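Local coordinates for heat-shock protein cognate (HSC) co-chaperone sgt12 (PDB 3SZ7) that acts as an Hsc70 co-chaperone that binds tail-anchored proteins bound for the endoplasmic reticulum and directs them to the GET pathway through get4 and get5, at residues 29-34 against 58-63; 46-51 against 69-74; 88-93 against 121-126. All coordinates share one frame; numbering follows the deposited sequence.

Interaction 1: 29-34 against 58-63; sequences KAIDLY and SGQHEK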
loop_
_atom_site.group_PDB
_atom_site.type_symbol
_atom_site.label_atom_id
_atom_site.label_comp_id
_atom_site.label_asym_id
_atom_site.label_seq_id
_atom_site.Cartn_x
_atom_site.Cartn_y
_atom_site.Cartn_z
ATOM N N LYS A 29 19.364 1.636 1.511
ATOM C CA LYS A 29 19.977 2.775 0.838
ATOM C C LYS A 29 18.912 3.642 0.183
ATOM O O LYS A 29 18.999 4.868 0.223
ATOM C CB LYS A 29 20.991 2.321 -0.212
ATOM C CG LYS A 29 22.291 1.793 0.367
ATOM C CD LYS A 29 23.286 1.468 -0.737
ATOM C CE LYS A 29 24.614 0.999 -0.164
ATOM N NZ LYS A 29 25.589 0.706 -1.247
ATOM N N ALA A 30 17.917 3.003 -0.430
ATOM C CA ALA A 30 16.834 3.738 -1.076
ATOM C C ALA A 30 16.129 4.611 -0.055
ATOM O O ALA A 30 15.892 5.796 -0.288
ATOM C CB ALA A 30 15.846 2.777 -1.722
ATOM N N ILE A 31 15.798 4.015 1.084
ATOM C CA ILE A 31 15.173 4.754 2.174
ATOM C C ILE A 31 16.007 5.976 2.558
ATOM O O ILE A 31 15.468 7.058 2.767
ATOM C CB ILE A 31 14.957 3.859 3.403
ATOM C CG1 ILE A 31 13.886 2.802 3.099
ATOM C CG2 ILE A 31 14.563 4.697 4.609
ATOM C CD1 ILE A 31 13.871 1.654 4.074
ATOM N N ASP A 32 17.323 5.810 2.642
ATOM C CA ASP A 32 18.174 6.932 3.028
ATOM C C ASP A 32 18.224 8.019 1.958
ATOM O O ASP A 32 18.198 9.206 2.280
ATOM C CB ASP A 32 19.591 6.483 3.386
ATOM C CG ASP A 32 20.439 7.630 3.911
ATOM O OD1 ASP A 32 20.176 8.093 5.040
ATOM O OD2 ASP A 32 21.361 8.073 3.197
ATOM N N LEU A 33 18.288 7.613 0.693
ATOM C CA LEU A 33 18.339 8.558 -0.421
ATOM C C LEU A 33 17.037 9.344 -0.593
ATOM O O LEU A 33 17.056 10.545 -0.875
ATOM C CB LEU A 33 18.692 7.826 -1.717
ATOM C CG LEU A 33 20.141 7.319 -1.789
ATOM C CD1 LEU A 33 20.293 6.233 -2.844
ATOM C CD2 LEU A 33 21.090 8.478 -2.054
ATOM N N TYR A 34 15.906 8.668 -0.430
ATOM C CA TYR A 34 14.614 9.334 -0.513
ATOM C C TYR A 34 14.464 10.304 0.652
ATOM O O TYR A 34 13.866 11.374 0.514
ATOM C CB TYR A 34 13.479 8.310 -0.468
ATOM C CG TYR A 34 13.357 7.442 -1.699
ATOM C CD1 TYR A 34 13.607 7.951 -2.969
ATOM C CD2 TYR A 34 12.973 6.112 -1.591
ATOM C CE1 TYR A 34 13.485 7.153 -4.094
ATOM C CE2 TYR A 34 12.848 5.309 -2.709
ATOM C CZ TYR A 34 13.104 5.829 -3.954
ATOM O OH TYR A 34 12.969 5.020 -5.057
ATOM N N SER A 58 10.913 -3.706 2.241
ATOM C CA SER A 58 11.736 -4.167 3.354
ATOM C C SER A 58 10.898 -4.690 4.520
ATOM O O SER A 58 11.430 -4.989 5.591
ATOM C CB SER A 58 12.666 -3.050 3.827
ATOM O OG SER A 58 11.923 -1.939 4.287
ATOM N N GLY A 59 9.589 -4.785 4.310
ATOM C CA GLY A 59 8.691 -5.359 5.296
ATOM C C GLY A 59 8.267 -4.419 6.407
ATOM O O GLY A 59 7.694 -4.853 7.404
ATOM N N GLN A 60 8.543 -3.131 6.242
ATOM C CA GLN A 60 8.224 -2.154 7.279
ATOM C C GLN A 60 6.904 -1.475 6.954
ATOM O O GLN A 60 6.867 -0.317 6.538
ATOM C CB GLN A 60 9.345 -1.125 7.396
ATOM C CG GLN A 60 10.664 -1.740 7.837
ATOM C CD GLN A 60 11.790 -0.733 7.863
ATOM O OE1 GLN A 60 11.978 -0.019 8.848
ATOM N NE2 GLN A 60 12.548 -0.669 6.776
ATOM N N HIS A 61 5.819 -2.214 7.145
ATOM C CA HIS A 61 4.510 -1.786 6.672
ATOM C C HIS A 61 3.955 -0.555 7.386
ATOM O O HIS A 61 3.276 0.262 6.771
ATOM C CB HIS A 61 3.528 -2.959 6.745
ATOM C CG HIS A 61 4.064 -4.216 6.137
ATOM N ND1 HIS A 61 4.501 -4.281 4.835
ATOM C CD2 HIS A 61 4.249 -5.452 6.663
ATOM C CE1 HIS A 61 4.923 -5.508 4.576
ATOM N NE2 HIS A 61 4.784 -6.235 5.668
ATOM N N GLU A 62 4.237 -0.414 8.677
ATOM C CA GLU A 62 3.746 0.754 9.408
ATOM C C GLU A 62 4.401 2.027 8.889
ATOM O O GLU A 62 3.737 3.052 8.712
ATOM C CB GLU A 62 3.967 0.612 10.920
ATOM C CG GLU A 62 3.196 -0.544 11.538
ATOM C CD GLU A 62 3.146 -0.476 13.055
ATOM O OE1 GLU A 62 3.571 0.552 13.622
ATOM O OE2 GLU A 62 2.677 -1.453 13.680
ATOM N N LYS A 63 5.705 1.959 8.650
ATOM C CA LYS A 63 6.422 3.108 8.120
ATOM C C LYS A 63 5.956 3.418 6.701
ATOM O O LYS A 63 5.803 4.586 6.333
ATOM C CB LYS A 63 7.935 2.878 8.152
ATOM C CG LYS A 63 8.508 2.741 9.559
ATOM C CD LYS A 63 9.969 3.147 9.613
ATOM C CE LYS A 63 10.115 4.662 9.628
ATOM N NZ LYS A 63 9.607 5.257 10.896
#
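The side-chain amide of Gln60 meets the tip of Ile31 at its nitrogen end: CD1 of Ile31 lies 3.8 Å from NE2 of Gln60, displaced from the amide plane. Ser58 OG lies close to that plane (9° off it), and NE2 of Gln60 donates to OG of Ser58 in a nearly straight hydrogen bond of 2.9 Å. Ile31 CD1 rests on this linked polar pair, with Ser58 OG 4.1 Å away from it. In a second flat group, Gly59 O sits over one face of the His61 ring, 3.5 Å from its plane and nearer the ring's border than its centre, while Met92 also packs against this side chain.

Ile31 reaches this far because CG1 stands beside its own backbone N (chi1 -68°) and CD1 continues in an extended line. The Ile31 side chain also packs on Ala54 and Tyr55 of helix 45-57. Gln60 is also extended past CG, and the two side chains meet at a slant. Ser58 OG is further bound to the carbonyls of Ala54 and Tyr55; these bonds and the one from Gln60 tie it to the end of helix 45-57 and limit rotation of the amide.

The patch is small, one methyl against two polar side chains, and no hydrogen bond crosses between 29-34 and 58-63. Gly59, with positive phi, is the C-prime residue of a Schellman motif closing helix 45-57, and Gln60 takes the N-cap position of helix 61-74: the tight helix-turn-helix of a tetratricopeptide repeat, touched here by the second helix of the preceding repeat.

Interaction 2: 46-51 against 69-74; sequences IYLSNR and ELATVV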
loop_
_atom_site.group_PDB
_atom_site.type_symbol
_atom_site.label_atom_id
_atom_site.label_comp_id
_atom_site.label_asym_id
_atom_site.label_seq_id
_atom_site.Cartn_x
_atom_site.Cartn_y
_atom_site.Cartn_z
ATOM N N ILE A 46 5.645 12.647 -4.200
ATOM C CA ILE A 46 6.379 11.702 -5.035
ATOM C C ILE A 46 7.480 11.030 -4.232
ATOM O O ILE A 46 7.603 9.808 -4.243
ATOM C CB ILE A 46 6.978 12.369 -6.288
ATOM C CG1 ILE A 46 5.856 12.848 -7.209
ATOM C CG2 ILE A 46 7.872 11.386 -7.025
ATOM C CD1 ILE A 46 6.353 13.543 -8.459
ATOM N N TYR A 47 8.274 11.832 -3.526
ATOM C CA TYR A 47 9.354 11.295 -2.703
ATOM C C TYR A 47 8.795 10.442 -1.570
ATOM O O TYR A 47 9.363 9.402 -1.229
ATOM C CB TYR A 47 10.217 12.415 -2.123
ATOM C CG TYR A 47 10.825 13.350 -3.142
ATOM C CD1 TYR A 47 10.911 12.995 -4.484
ATOM C CD2 TYR A 47 11.318 14.590 -2.758
ATOM C CE1 TYR A 47 11.473 13.860 -5.417
ATOM C CE2 TYR A 47 11.880 15.450 -3.675
ATOM C CZ TYR A 47 11.953 15.085 -5.000
ATOM O OH TYR A 47 12.512 15.954 -5.907
ATOM N N LEU A 48 7.686 10.881 -0.983
ATOM C CA LEU A 48 7.037 10.103 0.074
ATOM C C LEU A 48 6.561 8.747 -0.419
ATOM O O LEU A 48 6.752 7.729 0.253
ATOM C CB LEU A 48 5.860 10.865 0.682
ATOM C CG LEU A 48 6.211 11.991 1.655
ATOM C CD1 LEU A 48 4.960 12.768 2.013
ATOM C CD2 LEU A 48 6.867 11.408 2.896
ATOM N N SER A 49 5.929 8.728 -1.588
ATOM C CA SER A 49 5.366 7.484 -2.096
ATOM C C SER A 49 6.468 6.530 -2.528
ATOM O O SER A 49 6.323 5.316 -2.408
ATOM C CB SER A 49 4.384 7.747 -3.232
ATOM O OG SER A 49 3.315 8.557 -2.767
ATOM N N ASN A 50 7.577 7.083 -3.009
ATOM C CA ASN A 50 8.752 6.268 -3.289
ATOM C C ASN A 50 9.365 5.665 -2.025
ATOM O O ASN A 50 9.696 4.486 -2.003
ATOM C CB ASN A 50 9.799 7.052 -4.089
ATOM C CG ASN A 50 9.444 7.163 -5.561
ATOM O OD1 ASN A 50 8.407 6.668 -6.003
ATOM N ND2 ASN A 50 10.300 7.828 -6.326
ATOM N N ARG A 51 9.507 6.460 -0.970
ATOM C CA ARG A 51 10.042 5.927 0.277
ATOM C C ARG A 51 9.102 4.875 0.863
ATOM O O ARG A 51 9.546 3.907 1.482
ATOM C CB ARG A 51 10.333 7.031 1.302
ATOM C CG ARG A 51 11.212 6.544 2.450
ATOM C CD ARG A 51 11.693 7.670 3.354
ATOM N NE ARG A 51 10.585 8.328 4.038
ATOM C CZ ARG A 51 10.732 9.320 4.908
ATOM N NH1 ARG A 51 11.947 9.769 5.209
ATOM N NH2 ARG A 51 9.663 9.862 5.479
ATOM N N GLU A 69 0.270 7.677 3.741
ATOM C CA GLU A 69 -0.802 8.504 4.287
ATOM C C GLU A 69 -0.471 9.982 4.166
ATOM O O GLU A 69 -1.297 10.776 3.724
ATOM C CB GLU A 69 -1.056 8.178 5.751
ATOM C CG GLU A 69 -1.813 6.887 5.962
ATOM C CD GLU A 69 -2.062 6.618 7.423
ATOM O OE1 GLU A 69 -1.200 6.998 8.242
ATOM O OE2 GLU A 69 -3.117 6.037 7.755
ATOM N N LEU A 70 0.734 10.350 4.575
ATOM C CA LEU A 70 1.140 11.747 4.503
ATOM C C LEU A 70 1.057 12.257 3.066
ATOM O O LEU A 70 0.611 13.377 2.823
ATOM C CB LEU A 70 2.547 11.943 5.069
ATOM C CG LEU A 70 2.974 13.416 5.098
ATOM C CD1 LEU A 70 1.969 14.232 5.898
ATOM C CD2 LEU A 70 4.379 13.552 5.674
ATOM N N ALA A 71 1.473 11.429 2.114
ATOM C CA ALA A 71 1.354 11.791 0.704
ATOM C C ALA A 71 -0.098 12.027 0.288
ATOM O O ALA A 71 -0.381 12.953 -0.470
ATOM C CB ALA A 71 1.997 10.739 -0.181
ATOM N N THR A 72 -1.015 11.192 0.774
ATOM C CA THR A 72 -2.427 11.353 0.439
ATOM C C THR A 72 -3.032 12.569 1.127
ATOM O O THR A 72 -4.030 13.118 0.657
ATOM C CB THR A 72 -3.276 10.109 0.800
ATOM O OG1 THR A 72 -3.254 9.899 2.219
ATOM C CG2 THR A 72 -2.756 8.877 0.079
ATOM N N VAL A 73 -2.436 12.982 2.243
ATOM C CA VAL A 73 -2.913 14.162 2.952
ATOM C C VAL A 73 -2.472 15.417 2.208
ATOM O O VAL A 73 -3.248 16.358 2.041
ATOM C CB VAL A 73 -2.392 14.211 4.405
ATOM C CG1 VAL A 73 -2.730 15.546 5.048
ATOM C CG2 VAL A 73 -2.971 13.059 5.218
ATOM N N VAL A 74 -1.223 15.415 1.758
ATOM C CA VAL A 74 -0.664 16.527 0.994
ATOM C C VAL A 74 -1.300 16.641 -0.391
ATOM O O VAL A 74 -1.603 17.739 -0.861
ATOM C CB VAL A 74 0.864 16.376 0.842
ATOM C CG1 VAL A 74 1.406 17.365 -0.184
ATOM C CG2 VAL A 74 1.539 16.559 2.195
#
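Leu48 lies against Leu70 and Ala71 where the two antiparallel helices of the second tetratricopeptide repeat, 45-57 and 61-74, form their hairpin. The short segments run at 158° to each other with axes 8.7 Å apart at closest approach.

Leu48 starts at CB, which faces CB of Ala71 at 4.0 Å. The first torsion (chi1 -76°) puts CG beside the backbone N of Leu48, and the extended second torsion then sends CD1 across to the neighbouring helix. CD1 does most of the touching: it sits 3.7 Å from CG of Leu70, nearly as close to CD2 and CB of the same residue, and 3.7 Å from the backbone N of Ala71. The methyl thus fills the notch between the Leu70 side chain and the Ala71 backbone. Leu70 presents its flank, its own CG being held opposite to the backbone N, and its side chain lies at a slant to that of Leu48.

The methyl of Ala71 also receives OG of Ser49 at 3.6 Å. That hydroxyl is bonded to Pro45 O, one turn back, and its contact with the Ala71 methyl is van der Waals packing. Ala71, with only a methyl, lets the backbones come near: Leu48 CA and Ala71 CA are 6.0 Å apart. Ala81 of helix 79-91 packs on both Ser49 and Ala71, so the next repeat stacks directly on this seam.

On the far side of helix 61-74, Thr72 turns its hydroxyl back onto its own chain: OG1 of Thr72 donates to O of Glu69 at 2.6 Å, meeting the carbonyl at 120° while Val73 N uses the same oxygen.

Interaction 3: 88-93 against 121-126; sequences ARFDMA and LETTKR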
loop_
_atom_site.group_PDB
_atom_site.type_symbol
_atom_site.label_atom_id
_atom_site.label_comp_id
_atom_site.label_asym_id
_atom_site.label_seq_id
_atom_site.Cartn_x
_atom_site.Cartn_y
_atom_site.Cartn_z
ATOM N N ALA A 88 0.175 -1.196 1.845
ATOM C CA ALA A 88 0.703 -1.172 3.200
ATOM C C ALA A 88 -0.350 -1.624 4.210
ATOM O O ALA A 88 -0.058 -2.410 5.115
ATOM C CB ALA A 88 1.248 0.222 3.551
ATOM N N ARG A 89 -1.576 -1.137 4.062
ATOM C CA ARG A 89 -2.645 -1.542 4.978
ATOM C C ARG A 89 -2.992 -3.017 4.796
ATOM O O ARG A 89 -3.252 -3.726 5.765
ATOM C CB ARG A 89 -3.882 -0.669 4.785
ATOM C CG ARG A 89 -3.687 0.773 5.266
ATOM C CD ARG A 89 -4.955 1.601 5.101
ATOM N NE ARG A 89 -4.829 2.928 5.705
ATOM C CZ ARG A 89 -5.697 3.916 5.506
ATOM N NH1 ARG A 89 -6.747 3.725 4.718
ATOM N NH2 ARG A 89 -5.515 5.098 6.089
ATOM N N PHE A 90 -2.986 -3.472 3.547
ATOM C CA PHE A 90 -3.257 -4.873 3.255
ATOM C C PHE A 90 -2.244 -5.748 3.979
ATOM O O PHE A 90 -2.603 -6.759 4.590
ATOM C CB PHE A 90 -3.193 -5.108 1.741
ATOM C CG PHE A 90 -3.603 -6.489 1.321
ATOM C CD1 PHE A 90 -2.714 -7.550 1.408
ATOM C CD2 PHE A 90 -4.875 -6.723 0.831
ATOM C CE1 PHE A 90 -3.097 -8.819 1.018
ATOM C CE2 PHE A 90 -5.267 -7.993 0.442
ATOM C CZ PHE A 90 -4.372 -9.040 0.531
ATOM N N ASP A 91 -0.977 -5.335 3.937
ATOM C CA ASP A 91 0.108 -6.096 4.551
ATOM C C ASP A 91 0.076 -6.015 6.080
ATOM O O ASP A 91 0.736 -6.796 6.771
ATOM C CB ASP A 91 1.463 -5.626 4.012
ATOM C CG ASP A 91 1.677 -6.009 2.555
ATOM O OD1 ASP A 91 1.012 -6.956 2.076
ATOM O OD2 ASP A 91 2.520 -5.369 1.888
ATOM N N MET A 92 -0.698 -5.072 6.608
ATOM C CA MET A 92 -0.932 -5.011 8.051
ATOM C C MET A 92 -2.232 -5.719 8.442
ATOM O O MET A 92 -2.659 -5.651 9.594
ATOM C CB MET A 92 -0.951 -3.557 8.541
ATOM C CG MET A 92 0.382 -2.850 8.414
ATOM S SD MET A 92 0.409 -1.215 9.175
ATOM C CE MET A 92 -0.730 -0.327 8.125
ATOM N N ALA A 93 -2.856 -6.397 7.483
ATOM C CA ALA A 93 -4.149 -7.058 7.708
ATOM C C ALA A 93 -5.254 -6.068 8.096
ATOM O O ALA A 93 -6.242 -6.433 8.740
ATOM C CB ALA A 93 -4.020 -8.178 8.762
ATOM N N LEU A 121 -8.051 -3.897 -5.080
ATOM C CA LEU A 121 -9.399 -3.761 -4.532
ATOM C C LEU A 121 -10.142 -5.090 -4.595
ATOM O O LEU A 121 -10.824 -5.481 -3.645
ATOM C CB LEU A 121 -10.179 -2.674 -5.278
ATOM C CG LEU A 121 -11.607 -2.410 -4.785
ATOM C CD1 LEU A 121 -11.598 -2.050 -3.302
ATOM C CD2 LEU A 121 -12.284 -1.306 -5.601
ATOM N N GLU A 122 -9.998 -5.793 -5.712
ATOM C CA GLU A 122 -10.659 -7.080 -5.877
ATOM C C GLU A 122 -10.193 -8.063 -4.805
ATOM O O GLU A 122 -11.002 -8.734 -4.159
ATOM C CB GLU A 122 -10.364 -7.665 -7.259
ATOM C CG GLU A 122 -10.871 -9.093 -7.416
ATOM C CD GLU A 122 -10.384 -9.767 -8.687
ATOM O OE1 GLU A 122 -10.121 -9.061 -9.683
ATOM O OE2 GLU A 122 -10.266 -11.009 -8.684
ATOM N N THR A 123 -8.879 -8.152 -4.629
ATOM C CA THR A 123 -8.297 -9.079 -3.661
ATOM C C THR A 123 -8.683 -8.722 -2.225
ATOM O O THR A 123 -8.981 -9.609 -1.423
ATOM C CB THR A 123 -6.768 -9.140 -3.807
ATOM O OG1 THR A 123 -6.444 -9.742 -5.065
ATOM C CG2 THR A 123 -6.151 -9.965 -2.690
ATOM N N THR A 124 -8.688 -7.428 -1.909
ATOM C CA THR A 124 -9.110 -6.966 -0.588
ATOM C C THR A 124 -10.580 -7.302 -0.317
ATOM O O THR A 124 -10.931 -7.794 0.760
ATOM C CB THR A 124 -8.899 -5.450 -0.442
ATOM O OG1 THR A 124 -7.520 -5.143 -0.670
ATOM C CG2 THR A 124 -9.291 -4.984 0.961
ATOM N N LYS A 125 -11.443 -7.043 -1.291
ATOM C CA LYS A 125 -12.858 -7.360 -1.116
ATOM C C LYS A 125 -13.060 -8.860 -0.923
ATOM O O LYS A 125 -13.932 -9.285 -0.169
ATOM C CB LYS A 125 -13.673 -6.903 -2.320
ATOM C CG LYS A 125 -13.873 -5.407 -2.437
ATOM C CD LYS A 125 -14.688 -5.097 -3.689
ATOM C CE LYS A 125 -14.954 -3.609 -3.833
ATOM N NZ LYS A 125 -15.817 -3.346 -5.014
ATOM N N ARG A 126 -12.274 -9.658 -1.636
ATOM C CA ARG A 126 -12.427 -11.097 -1.536
ATOM C C ARG A 126 -12.038 -11.561 -0.139
ATOM O O ARG A 126 -12.662 -12.473 0.411
ATOM C CB ARG A 126 -11.602 -11.812 -2.608
ATOM C CG ARG A 126 -11.741 -13.323 -2.586
ATOM C CD ARG A 126 -11.066 -13.962 -3.796
ATOM N NE ARG A 126 -11.740 -13.594 -5.037
ATOM C CZ ARG A 126 -11.205 -12.838 -5.992
ATOM N NH1 ARG A 126 -9.968 -12.374 -5.864
ATOM N NH2 ARG A 126 -11.908 -12.557 -7.083
#
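Phe90 reaches from the first helix of the third tetratricopeptide repeat, 79-91, to Thr123 and Thr124 on helix 115-133, the helix that follows the three repeats and packs on the last of them, as the capping helix of TPR domains does.

The conformation of Phe90 makes the contact. CG stands opposite the backbone N (chi1 -174°), which sends the ring outward toward helix 115-133. Thr124 meets the ring at its edge, near its plane, with OG1 of Thr124 3.4 Å from CD2 of Phe90. Thr123 approaches the outer end instead: its CG2 is 3.8 Å from CZ of Phe90 and equally near CE2, and the two side chains cross at about a right angle.

Both threonines share one rotamer, OG1 beside the backbone N and CG2 opposite it. In this pose each hydroxyl bonds back to its own helix, Thr123 OG1 to Arg119 O and Thr124 OG1 to Gly120 O, so their polar atoms are satisfied locally although no hydrogen bond crosses the contact. What differs is the atom offered to the ring, a methyl from Thr123 and a hydroxyl oxygen from Thr124.

Around the rest of the ring, Asp91 OD1 lies in plane at another part of the edge, and Tyr95 of helix 95-109 forms an edge-to-face pair with the Phe90 ring. Thr124 also touches Lys99 and Tyr102 of that helix.

On the same helix as the threonines, Glu122 and Arg126, one turn apart and bracketing them, form a salt bridge in which two nitrogens reach one oxygen from opposite faces of the carboxylate: NH2 of Arg126 meets OE2 of Glu122 at 2.8 Å and 159°, NH1 at 3.1 Å and a more bent 136°.

The three contacts follow the superhelical stack of this TPR domain, the part of the protein that binds HSC-family chaperones. Interactions 1 and 2 share helix 61-74 and have centres about 13 Å apart; they also meet through Tyr34, whose CE2 lies 3.3 Å from Asn50 O. The centre of interaction 3 is about 20 Å from that of interaction 1 and about 19 Å from that of interaction 2, one repeat further on. It joins both across helices 61-74 and 79-91: His61 ND1 packs 3.4 Å from Asp91 CB, and Glu69 OE2 forms a salt bridge of 3.1 Å with Arg89 NH2. Together they join the first repeat to the second, pack the two helices of the second together, and set the C-terminal helix against the third.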